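Type ii site-specific deoxyribonuclease (Klebsiella pneumoniae, PDB 6EKR) probably cleaves double-stranded DNA at specific sites as a type IIP restriction endonuclease of the PD-(D/E)xK nuclease superfamily. Local coordinates at residues Glu55-Thr60 against Val69-Phe74; Tyr65-Arg70 against Ser117-Phe122; Gly43-Phe48 against Lys239-Ile244; Leu73-Tyr78 against Asn108-Thr113. The protein carries 2 engineered substitutions. One frame throughout, in Å; residues are numbered along the deposited sequence.

The four contacts gather around the three-stranded antiparallel sheet and helix 101-125, contacts 1, 2 and 3 on the same side of the chain's centre. Along the chain, strand 41-49 (contact 3) leads into strand 53-61 (contact 1); the loop between strand 64-65 and helix 78-91 then runs through contacts 2, 1 and 4, and helix 101-125, which comes after helix 78-91, packs on it. Contacts 1 and 2 share Val69 and Arg70, their centres about 8 Å apart; contacts 1 and 4 share Leu73 and Phe74, with centres about 10 Å apart. Contact 3, which brings in the distant hairpin strand 240-243, lies about 18 Å from contact 4, centre to centre. Together they tie the small sheet to the helical part of the subunit.

Contact 1: Glu55-Thr60 against Val69-Phe74; sequences EYHSFT and VRDDLF
Phe59 and Phe74 reach toward each other tip to tip, CZ of Phe59 lying 3.6 Å from CZ of Phe74. The edge of Phe59 meets one face of Phe74 near its rim, a T-shaped pair with centroids 5.1 Å apart and planes at 61°. Phe59 has CG beside its backbone N, whereas Phe74 carries CG anti to N (chi1 -159°). CE2 of Phe59 also lies 4.2 Å from CG2 of Val69, which belongs to the same apolar patch. Beside this, His57 and Val69 exchange both backbone hydrogen bonds, an antiparallel hydrogen-bonded pair that forms a single bridge on the edge of strand 53-61 where strand 64-65 also pairs. Beyond the bridge, Asp71 crosses the His57 imidazole, OD1 standing 3.5 Å from the ring plane over its centre, with carboxylate and ring planes 43° apart. This oxygen is hydrogen-bonded to Tyr42 OH. Next along the strand, CG of Arg70 lies against CE1 of Tyr56, whose OH bonds to Asp267 and His243. Arg70 bends at chi3, and its guanidinium grips Asp72 side-on: NE to OD1 at 2.8 Å and NH2 to OD2 at 2.8 Å. Arg70 O accepts from both Leu73 N and Phe74 N. The contact thus joins an aromatic, apolar end to a polar end, where a carboxylate oxygen over the His57 ring would probably stabilise a positive charge on it, and the Arg70-Asp72 pair probably balances much of the charge locally.

Contact 2: Tyr65-Arg70 against Ser117-Phe122; sequences YSRPVR and SVACCF
Cys120 has SG anti to its carbonyl carbon, beside the backbone N (chi1 -68°), and this directs the sulfur to the loop, where it lies 3.6 Å from CG2 of Val69 and 3.8 Å from CB of Ser66. Arg67 has CG between its backbone N and carbonyl carbon (chi1 68°), and a bend at chi3 carries NE round to the helix. One face of the guanidinium then rests on the methyl of Ala119, CB standing 3.8 Å from CZ and over the middle of the group, while NE forms a salt bridge with Asp123 one turn on. Helix 101-125 here covers the loop that leaves the antiparallel sheet of strands 41-49, 53-61 and 64-65; no hydrogen bond joins the loop and helix segments, which meet through the sulfur, the Val69 and Ala119 methyls, Ser66 CB and the guanidinium face. Ser66 OG donates to Arg67 O at 3.0 Å and accepts from the backbone N of Phe59, so one hydroxyl links the loop to the neighbouring strand. The far side of the helix packs on helices 3-16 and 132-148: Cys121 touches Leu4, and Val118 meets Ile8 and Phe136.

Contact 3: Gly43-Phe48 against Lys239-Ile244; sequences GYFGSF and KKVNHI. With SO4 (sulfate ion), chain E.
Strand 43-48 crosses strand 240-243 at 39°, their axes approaching to 4.2 Å, and Ser47 O takes the only backbone hydrogen bond between them, from Val241 N at 2.9 Å and nearly straight (176°), the donor standing well above the carbonyl plane. At this crossing the hairpin of strands 232-235 and 240-243 meets the edge of the three-stranded antiparallel sheet, where Phe45 and Gly46 form a classic beta bulge opposite Tyr56. Gly46 lets the backbones close up, its CA lying 4.1 Å from CA of Lys240. Phe48 and His243 stack face to face, centroids 3.8 Å apart and planes at 6°. Phe48 has CG anti to its backbone N, and the ring lies over the imidazole, with Val241 O at the phenyl edge. His243 NE2 is hydrogen-bonded to Tyr56 OH, which probably helps to fix the rotation of the ring. At the other end, the extended chain of Lys239 runs alongside Phe45 O, CD at 3.3 Å, and the Phe45 ring meets CG2 of Val241 at its edge. Tyr44 OH and Ser47 OG share a hydrogen bond at 2.6 Å. A sulfate, probably from the crystallisation liquor, is bound by Lys238, Lys240 and Asn242: Lys240 NZ donates to its O2 at 2.8 Å, and Asn242 ND2 to its O1 at 3.2 Å.

Contact 4: Leu73-Tyr78 against Asn108-Thr113; sequences LFITDY and NKIIYT
Leu73 lies on the Tyr112 ring: CD2 stands 3.9 Å from the ring centroid and 9° off its normal, a CH-pi contact over the face, while CB of Leu73 packs 3.7 Å from CD2 of Tyr112. Tyr112 has CG anti to its backbone N (chi1 -173°), and its side chain crosses that of Leu73 at about a right angle. CE2 of Tyr112 also meets the edge of the Phe74 ring, and the Thr113 methyl CG2 stands over one face of that ring, toward the rim. Further out, CD1 of Ile75 meets CD1 of Ile110 at 3.8 Å, the side chains crossing obliquely. The polar edge centres on Thr113 OG1, which takes the N-H of Ile75 (2.9 Å from N to OG1) in a bond of 161° and donates to Lys109 O at 2.8 Å. Lys109 O thereby serves two donors, as Thr113 N reaches it from the opposite face of its plane. The side chain of Lys109 passes Leu73 O, with CG 3.4 Å away, and its NZ bonds to Asp72 O, whereas Tyr112 OH accepts from Arg70 N. The helix thus grips three loop backbone groups with side chains. Just beyond, Asp77 N-caps helix 78-91 through OD1 to Phe80 N. That helix packs Phe81, Phe85 and Phe88 on Ile110, and helix 22-39 brings Met33 against Thr113, placing the loop against helix 101-125, with helices 22-39 and 78-91 beside it and strand 53-61 beyond Phe74.

Contact 1: Glu55-Thr60 against Val69-Phe74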
# COMPACT_ATOMS: atom_id res chain seq x y z
N GLU A 55 -21.23 12.65 -15.76
CA GLU A 55 -21.12 13.97 -15.14
C GLU A 55 -21.03 13.87 -13.63
O GLU A 55 -21.74 13.08 -12.99
CB GLU A 55 -22.30 14.85 -15.54
CG GLU A 55 -22.22 15.36 -16.97
CD GLU A 55 -23.35 16.31 -17.33
OE1 GLU A 55 -24.32 16.44 -16.54
OE2 GLU A 55 -23.26 16.93 -18.41
N TYR A 56 -20.15 14.69 -13.06
CA TYR A 56 -20.00 14.75 -11.61
C TYR A 56 -20.21 16.16 -11.09
O TYR A 56 -19.81 17.13 -11.73
CB TYR A 56 -18.61 14.27 -11.20
CG TYR A 56 -18.40 12.78 -11.32
CD1 TYR A 56 -18.74 11.93 -10.27
CD2 TYR A 56 -17.85 12.21 -12.48
CE1 TYR A 56 -18.55 10.56 -10.36
CE2 TYR A 56 -17.66 10.83 -12.58
CZ TYR A 56 -18.01 10.02 -11.51
OH TYR A 56 -17.83 8.67 -11.59
N HIS A 57 -20.85 16.26 -9.93
CA HIS A 57 -21.02 17.54 -9.23
C HIS A 57 -20.06 17.67 -8.05
O HIS A 57 -19.45 16.69 -7.62
CB HIS A 57 -22.45 17.69 -8.75
CG HIS A 57 -23.41 18.16 -9.81
ND1 HIS A 57 -23.71 17.41 -10.92
CD2 HIS A 57 -24.14 19.29 -9.91
CE1 HIS A 57 -24.58 18.06 -11.67
NE2 HIS A 57 -24.85 19.21 -11.08
N SER A 58 -19.94 18.88 -7.52
CA SER A 58 -19.15 19.12 -6.33
C SER A 58 -19.86 20.10 -5.40
O SER A 58 -20.61 20.95 -5.86
CB SER A 58 -17.80 19.68 -6.72
OG SER A 58 -17.33 20.57 -5.73
N PHE A 59 -19.63 19.97 -4.09
CA PHE A 59 -20.06 20.97 -3.13
C PHE A 59 -18.94 21.98 -2.98
O PHE A 59 -17.76 21.62 -3.05
CB PHE A 59 -20.38 20.36 -1.77
CG PHE A 59 -21.58 19.44 -1.76
CD1 PHE A 59 -22.85 19.93 -1.55
CD2 PHE A 59 -21.42 18.07 -1.94
CE1 PHE A 59 -23.95 19.07 -1.54
CE2 PHE A 59 -22.52 17.21 -1.94
CZ PHE A 59 -23.78 17.71 -1.73
N THR A 60 -19.29 23.24 -2.78
CA THR A 60 -18.30 24.31 -2.63
C THR A 60 -18.49 25.09 -1.34
O THR A 60 -19.60 25.16 -0.80
CB THR A 60 -18.36 25.30 -3.80
OG1 THR A 60 -19.72 25.67 -4.04
CG2 THR A 60 -17.77 24.69 -5.05
N VAL A 69 -19.09 14.29 -6.97
CA VAL A 69 -20.30 13.62 -6.51
C VAL A 69 -21.24 13.36 -7.69
O VAL A 69 -21.61 14.28 -8.42
CB VAL A 69 -21.02 14.48 -5.43
CG1 VAL A 69 -22.52 14.23 -5.40
CG2 VAL A 69 -20.43 14.21 -4.06
N ARG A 70 -21.60 12.10 -7.88
CA ARG A 70 -22.61 11.74 -8.87
C ARG A 70 -23.96 12.29 -8.44
O ARG A 70 -24.62 11.72 -7.56
CB ARG A 70 -22.67 10.23 -9.11
CG ARG A 70 -21.76 9.76 -10.22
CD ARG A 70 -21.93 8.29 -10.50
NE ARG A 70 -23.21 8.01 -11.14
CZ ARG A 70 -23.68 6.80 -11.41
NH1 ARG A 70 -22.98 5.71 -11.08
NH2 ARG A 70 -24.85 6.67 -12.00
N ASP A 71 -24.35 13.39 -9.06
CA ASP A 71 -25.60 14.09 -8.78
C ASP A 71 -26.82 13.20 -8.98
O ASP A 71 -27.82 13.32 -8.26
CB ASP A 71 -25.73 15.29 -9.70
CG ASP A 71 -26.98 16.09 -9.43
OD1 ASP A 71 -26.86 17.16 -8.81
OD2 ASP A 71 -28.09 15.64 -9.82
N ASP A 72 -26.73 12.32 -9.97
CA ASP A 72 -27.78 11.37 -10.24
C ASP A 72 -27.90 10.31 -9.14
O ASP A 72 -28.80 9.49 -9.18
CB ASP A 72 -27.49 10.68 -11.57
CG ASP A 72 -26.47 9.58 -11.45
OD1 ASP A 72 -25.25 9.86 -11.50
OD2 ASP A 72 -26.91 8.42 -11.31
N LEU A 73 -26.99 10.35 -8.16
CA LEU A 73 -26.91 9.33 -7.11
C LEU A 73 -27.10 9.93 -5.71
O LEU A 73 -27.76 9.34 -4.85
CB LEU A 73 -25.55 8.62 -7.22
CG LEU A 73 -25.47 7.09 -7.13
CD1 LEU A 73 -26.40 6.38 -8.12
CD2 LEU A 73 -24.02 6.62 -7.33
N PHE A 74 -26.55 11.12 -5.50
CA PHE A 74 -26.66 11.85 -4.24
C PHE A 74 -28.04 12.47 -4.14
O PHE A 74 -28.49 13.11 -5.08
CB PHE A 74 -25.62 12.98 -4.24
CG PHE A 74 -25.27 13.50 -2.87
CD1 PHE A 74 -24.04 13.16 -2.28
CD2 PHE A 74 -26.12 14.36 -2.19
CE1 PHE A 74 -23.69 13.66 -1.03
CE2 PHE A 74 -25.78 14.86 -0.93
CZ PHE A 74 -24.57 14.51 -0.36

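Contact 2: Tyr65-Arg70 against Ser117-Phe122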
# COMPACT_ATOMS: atom_id res chain seq x y z
N TYR A 65 -13.34 22.96 -2.81
CA TYR A 65 -14.24 22.00 -3.49
C TYR A 65 -14.26 20.67 -2.75
O TYR A 65 -13.25 20.24 -2.20
CB TYR A 65 -13.77 21.74 -4.92
CG TYR A 65 -14.13 22.79 -5.95
CD1 TYR A 65 -15.13 22.55 -6.90
CD2 TYR A 65 -13.45 24.01 -6.01
CE1 TYR A 65 -15.46 23.51 -7.85
CE2 TYR A 65 -13.77 24.98 -6.95
CZ TYR A 65 -14.77 24.72 -7.87
OH TYR A 65 -15.09 25.67 -8.82
N SER A 66 -15.41 20.00 -2.76
CA SER A 66 -15.50 18.65 -2.26
C SER A 66 -15.06 17.71 -3.37
O SER A 66 -14.99 18.12 -4.53
CB SER A 66 -16.93 18.33 -1.86
OG SER A 66 -17.74 18.23 -3.00
N ARG A 67 -14.76 16.46 -3.03
CA ARG A 67 -14.56 15.40 -4.02
C ARG A 67 -15.79 15.33 -4.93
O ARG A 67 -16.88 15.75 -4.54
CB ARG A 67 -14.34 14.05 -3.33
CG ARG A 67 -15.54 13.52 -2.59
CD ARG A 67 -15.17 12.36 -1.71
NE ARG A 67 -14.34 12.79 -0.59
CZ ARG A 67 -13.67 11.97 0.21
NH1 ARG A 67 -13.72 10.65 0.03
NH2 ARG A 67 -12.95 12.46 1.20
N PRO A 68 -15.62 14.79 -6.15
CA PRO A 68 -16.72 14.77 -7.12
C PRO A 68 -17.86 13.85 -6.69
O PRO A 68 -17.63 12.78 -6.12
CB PRO A 68 -16.05 14.25 -8.40
CG PRO A 68 -14.90 13.44 -7.92
CD PRO A 68 -14.41 14.15 -6.69
N VAL A 69 -19.09 14.29 -6.97
CA VAL A 69 -20.30 13.62 -6.51
C VAL A 69 -21.24 13.36 -7.69
O VAL A 69 -21.61 14.28 -8.42
CB VAL A 69 -21.02 14.48 -5.43
CG1 VAL A 69 -22.52 14.23 -5.40
CG2 VAL A 69 -20.43 14.21 -4.06
N ARG A 70 -21.60 12.10 -7.88
CA ARG A 70 -22.61 11.74 -8.87
C ARG A 70 -23.96 12.29 -8.44
O ARG A 70 -24.62 11.72 -7.56
CB ARG A 70 -22.67 10.23 -9.11
CG ARG A 70 -21.76 9.76 -10.22
CD ARG A 70 -21.93 8.29 -10.50
NE ARG A 70 -23.21 8.01 -11.14
CZ ARG A 70 -23.68 6.80 -11.41
NH1 ARG A 70 -22.98 5.71 -11.08
NH2 ARG A 70 -24.85 6.67 -12.00
N SER A 117 -22.07 12.30 2.13
CA SER A 117 -22.44 13.53 2.82
C SER A 117 -21.43 13.81 3.90
O SER A 117 -21.00 14.95 4.07
CB SER A 117 -23.83 13.42 3.44
OG SER A 117 -23.84 12.45 4.47
N VAL A 118 -21.04 12.77 4.63
CA VAL A 118 -20.02 12.93 5.65
C VAL A 118 -18.67 13.25 5.01
O VAL A 118 -17.97 14.14 5.46
CB VAL A 118 -19.92 11.72 6.57
CG1 VAL A 118 -18.76 11.88 7.52
CG2 VAL A 118 -21.20 11.55 7.35
N ALA A 119 -18.34 12.53 3.95
CA ALA A 119 -17.06 12.71 3.27
C ALA A 119 -16.86 14.13 2.75
O ALA A 119 -15.83 14.75 3.03
CB ALA A 119 -16.90 11.68 2.13
N CYS A 120 -17.84 14.66 2.02
CA CYS A 120 -17.77 16.01 1.47
C CYS A 120 -17.67 17.11 2.52
O CYS A 120 -17.03 18.14 2.30
CB CYS A 120 -18.97 16.30 0.57
SG CYS A 120 -18.99 15.34 -0.91
N CYS A 121 -18.32 16.89 3.66
CA CYS A 121 -18.19 17.79 4.81
C CYS A 121 -16.74 17.95 5.26
O CYS A 121 -16.29 19.07 5.54
CB CYS A 121 -19.05 17.29 5.96
SG CYS A 121 -20.78 17.72 5.78
N PHE A 122 -16.01 16.84 5.31
CA PHE A 122 -14.57 16.84 5.62
C PHE A 122 -13.70 17.49 4.57
O PHE A 122 -12.66 18.06 4.89
CB PHE A 122 -14.07 15.42 5.85
CG PHE A 122 -14.36 14.88 7.22
CD1 PHE A 122 -13.33 14.48 8.05
CD2 PHE A 122 -15.68 14.77 7.68
CE1 PHE A 122 -13.60 13.98 9.32
CE2 PHE A 122 -15.96 14.26 8.95
CZ PHE A 122 -14.92 13.87 9.77

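Contact 3: Gly43-Phe48 against Lys239-Ile244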
# COMPACT_ATOMS: atom_id res chain seq x y z
N GLY A 43 -22.75 22.61 -7.42
CA GLY A 43 -22.81 22.76 -8.87
C GLY A 43 -22.14 21.66 -9.68
O GLY A 43 -21.52 20.75 -9.13
N TYR A 44 -22.29 21.73 -11.01
CA TYR A 44 -21.58 20.82 -11.90
C TYR A 44 -20.09 21.11 -11.81
O TYR A 44 -19.68 22.26 -11.84
CB TYR A 44 -22.09 20.95 -13.35
CG TYR A 44 -21.18 20.27 -14.35
CD1 TYR A 44 -21.40 18.95 -14.75
CD2 TYR A 44 -20.06 20.94 -14.87
CE1 TYR A 44 -20.55 18.33 -15.64
CE2 TYR A 44 -19.20 20.32 -15.75
CZ TYR A 44 -19.44 19.02 -16.14
OH TYR A 44 -18.58 18.42 -17.03
N PHE A 45 -19.28 20.07 -11.71
CA PHE A 45 -17.85 20.25 -11.52
C PHE A 45 -17.05 19.83 -12.74
O PHE A 45 -16.23 20.60 -13.24
CB PHE A 45 -17.39 19.47 -10.29
CG PHE A 45 -15.90 19.32 -10.20
CD1 PHE A 45 -15.10 20.37 -9.76
CD2 PHE A 45 -15.29 18.13 -10.56
CE1 PHE A 45 -13.73 20.24 -9.68
CE2 PHE A 45 -13.91 17.99 -10.48
CZ PHE A 45 -13.13 19.04 -10.04
N GLY A 46 -17.27 18.61 -13.20
CA GLY A 46 -16.48 18.01 -14.26
C GLY A 46 -17.06 16.66 -14.64
O GLY A 46 -18.00 16.18 -14.01
N SER A 47 -16.49 16.06 -15.67
CA SER A 47 -17.01 14.79 -16.18
C SER A 47 -15.93 13.74 -16.30
O SER A 47 -14.74 14.05 -16.44
CB SER A 47 -17.66 15.00 -17.54
OG SER A 47 -18.78 15.85 -17.43
N PHE A 48 -16.36 12.49 -16.24
CA PHE A 48 -15.51 11.40 -16.69
C PHE A 48 -15.89 11.11 -18.14
O PHE A 48 -17.08 11.16 -18.50
CB PHE A 48 -15.68 10.14 -15.82
CG PHE A 48 -15.12 8.89 -16.44
CD1 PHE A 48 -13.74 8.65 -16.42
CD2 PHE A 48 -15.96 7.97 -17.05
CE1 PHE A 48 -13.20 7.50 -16.99
CE2 PHE A 48 -15.43 6.81 -17.63
CZ PHE A 48 -14.04 6.58 -17.60
N LYS A 239 -10.69 20.38 -14.14
CA LYS A 239 -12.13 20.20 -13.97
C LYS A 239 -12.64 18.99 -14.75
O LYS A 239 -13.40 19.11 -15.71
CB LYS A 239 -12.90 21.47 -14.38
CG LYS A 239 -13.14 22.44 -13.23
CD LYS A 239 -14.38 23.31 -13.48
CE LYS A 239 -14.79 24.04 -12.21
NZ LYS A 239 -16.25 24.27 -12.18
N LYS A 240 -12.17 17.82 -14.34
CA LYS A 240 -12.65 16.55 -14.89
C LYS A 240 -12.34 15.42 -13.91
O LYS A 240 -11.53 15.59 -12.99
CB LYS A 240 -12.06 16.27 -16.28
CG LYS A 240 -10.56 16.18 -16.32
CD LYS A 240 -10.13 15.31 -17.47
CE LYS A 240 -8.79 14.66 -17.18
NZ LYS A 240 -8.30 13.85 -18.34
N VAL A 241 -12.98 14.27 -14.12
CA VAL A 241 -12.86 13.15 -13.18
C VAL A 241 -12.25 11.91 -13.84
O VAL A 241 -12.69 11.47 -14.90
CB VAL A 241 -14.24 12.79 -12.55
CG1 VAL A 241 -14.10 11.65 -11.55
CG2 VAL A 241 -14.86 14.01 -11.88
N ASN A 242 -11.21 11.37 -13.21
CA ASN A 242 -10.63 10.10 -13.64
C ASN A 242 -11.24 8.95 -12.87
O ASN A 242 -11.86 9.14 -11.82
CB ASN A 242 -9.12 10.08 -13.43
CG ASN A 242 -8.42 11.26 -14.06
OD1 ASN A 242 -8.67 11.60 -15.22
ND2 ASN A 242 -7.53 11.90 -13.30
N HIS A 243 -11.07 7.75 -13.40
CA HIS A 243 -11.47 6.52 -12.74
C HIS A 243 -10.18 5.71 -12.66
O HIS A 243 -9.66 5.27 -13.69
CB HIS A 243 -12.51 5.79 -13.59
CG HIS A 243 -13.91 6.33 -13.45
ND1 HIS A 243 -15.02 5.61 -13.84
CD2 HIS A 243 -14.38 7.50 -12.96
CE1 HIS A 243 -16.11 6.32 -13.60
NE2 HIS A 243 -15.75 7.47 -13.07
N ILE A 244 -9.64 5.54 -11.45
CA ILE A 244 -8.36 4.86 -11.29
C ILE A 244 -8.54 3.35 -11.22
O ILE A 244 -8.83 2.79 -10.16
CB ILE A 244 -7.56 5.37 -10.07
CG1 ILE A 244 -7.28 6.88 -10.19
CG2 ILE A 244 -6.25 4.58 -9.92
CD1 ILE A 244 -6.48 7.32 -11.43
S SO4 E . -5.50 13.35 -16.57
O1 SO4 E . -6.02 13.86 -15.30
O2 SO4 E . -6.38 12.31 -17.08
O3 SO4 E . -5.43 14.45 -17.53
O4 SO4 E . -4.17 12.80 -16.36

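Contact 4: Leu73-Tyr78 against Asn108-Thr113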
# COMPACT_ATOMS: atom_id res chain seq x y z
N LEU A 73 -26.99 10.35 -8.16
CA LEU A 73 -26.91 9.33 -7.11
C LEU A 73 -27.10 9.93 -5.71
O LEU A 73 -27.76 9.34 -4.85
CB LEU A 73 -25.55 8.62 -7.22
CG LEU A 73 -25.47 7.09 -7.13
CD1 LEU A 73 -26.40 6.38 -8.12
CD2 LEU A 73 -24.02 6.62 -7.33
N PHE A 74 -26.55 11.12 -5.50
CA PHE A 74 -26.66 11.85 -4.24
C PHE A 74 -28.04 12.47 -4.14
O PHE A 74 -28.49 13.11 -5.08
CB PHE A 74 -25.62 12.98 -4.24
CG PHE A 74 -25.27 13.50 -2.87
CD1 PHE A 74 -24.04 13.16 -2.28
CD2 PHE A 74 -26.12 14.36 -2.19
CE1 PHE A 74 -23.69 13.66 -1.03
CE2 PHE A 74 -25.78 14.86 -0.93
CZ PHE A 74 -24.57 14.51 -0.36
N ILE A 75 -28.72 12.29 -3.01
CA ILE A 75 -30.03 12.91 -2.82
C ILE A 75 -29.88 14.28 -2.17
O ILE A 75 -29.72 14.40 -0.96
CB ILE A 75 -31.00 11.99 -2.02
CG1 ILE A 75 -31.20 10.66 -2.77
CG2 ILE A 75 -32.34 12.67 -1.79
CD1 ILE A 75 -31.76 9.52 -1.91
N THR A 76 -29.92 15.33 -2.98
CA THR A 76 -29.71 16.70 -2.47
C THR A 76 -30.96 17.38 -1.87
O THR A 76 -30.95 18.60 -1.67
CB THR A 76 -29.09 17.62 -3.55
OG1 THR A 76 -29.82 17.49 -4.77
CG2 THR A 76 -27.64 17.26 -3.79
N ASP A 77 -32.01 16.61 -1.59
CA ASP A 77 -33.22 17.12 -0.95
C ASP A 77 -33.36 16.40 0.39
O ASP A 77 -33.47 15.16 0.44
CB ASP A 77 -34.44 16.86 -1.84
CG ASP A 77 -35.71 17.57 -1.35
OD1 ASP A 77 -36.23 17.22 -0.27
OD2 ASP A 77 -36.22 18.45 -2.07
N TYR A 78 -33.33 17.17 1.47
CA TYR A 78 -33.32 16.59 2.82
C TYR A 78 -34.57 15.76 3.17
O TYR A 78 -34.46 14.64 3.65
CB TYR A 78 -33.03 17.66 3.90
CG TYR A 78 -32.89 17.08 5.29
CD1 TYR A 78 -31.73 16.39 5.66
CD2 TYR A 78 -33.92 17.20 6.22
CE1 TYR A 78 -31.60 15.84 6.93
CE2 TYR A 78 -33.80 16.65 7.48
CZ TYR A 78 -32.63 15.97 7.84
OH TYR A 78 -32.51 15.42 9.10
N ASN A 108 -28.69 1.70 -2.77
CA ASN A 108 -27.47 2.25 -3.32
C ASN A 108 -27.39 3.75 -3.14
O ASN A 108 -26.39 4.26 -2.66
CB ASN A 108 -27.34 1.89 -4.79
CG ASN A 108 -25.91 1.94 -5.27
OD1 ASN A 108 -25.06 1.21 -4.78
ND2 ASN A 108 -25.64 2.81 -6.24
N LYS A 109 -28.46 4.44 -3.51
CA LYS A 109 -28.49 5.90 -3.44
C LYS A 109 -28.43 6.41 -2.00
O LYS A 109 -27.82 7.46 -1.72
CB LYS A 109 -29.73 6.45 -4.14
CG LYS A 109 -29.59 6.61 -5.64
CD LYS A 109 -30.69 7.50 -6.20
CE LYS A 109 -30.66 7.50 -7.74
NZ LYS A 109 -31.25 8.73 -8.37
N ILE A 110 -29.07 5.66 -1.09
CA ILE A 110 -29.08 6.02 0.33
C ILE A 110 -27.67 5.85 0.90
O ILE A 110 -27.12 6.79 1.48
CB ILE A 110 -30.15 5.21 1.16
CG1 ILE A 110 -31.59 5.65 0.86
CG2 ILE A 110 -29.88 5.29 2.65
CD1 ILE A 110 -31.89 7.12 1.04
N ILE A 111 -27.08 4.67 0.72
CA ILE A 111 -25.74 4.43 1.22
C ILE A 111 -24.80 5.51 0.67
O ILE A 111 -24.07 6.14 1.43
CB ILE A 111 -25.23 3.02 0.88
CG1 ILE A 111 -25.98 1.98 1.71
CG2 ILE A 111 -23.74 2.89 1.15
CD1 ILE A 111 -26.04 0.61 1.06
N TYR A 112 -24.86 5.73 -0.64
CA TYR A 112 -24.02 6.73 -1.31
C TYR A 112 -24.13 8.08 -0.62
O TYR A 112 -23.13 8.67 -0.22
CB TYR A 112 -24.38 6.86 -2.79
CG TYR A 112 -23.44 7.75 -3.59
CD1 TYR A 112 -22.18 7.29 -3.96
CD2 TYR A 112 -23.81 9.04 -3.96
CE1 TYR A 112 -21.31 8.09 -4.69
CE2 TYR A 112 -22.94 9.85 -4.69
CZ TYR A 112 -21.69 9.36 -5.05
OH TYR A 112 -20.82 10.14 -5.78
N THR A 113 -25.36 8.56 -0.50
CA THR A 113 -25.64 9.85 0.09
C THR A 113 -25.15 9.92 1.53
O THR A 113 -24.51 10.90 1.91
CB THR A 113 -27.15 10.16 -0.02
OG1 THR A 113 -27.50 10.27 -1.40
CG2 THR A 113 -27.53 11.45 0.70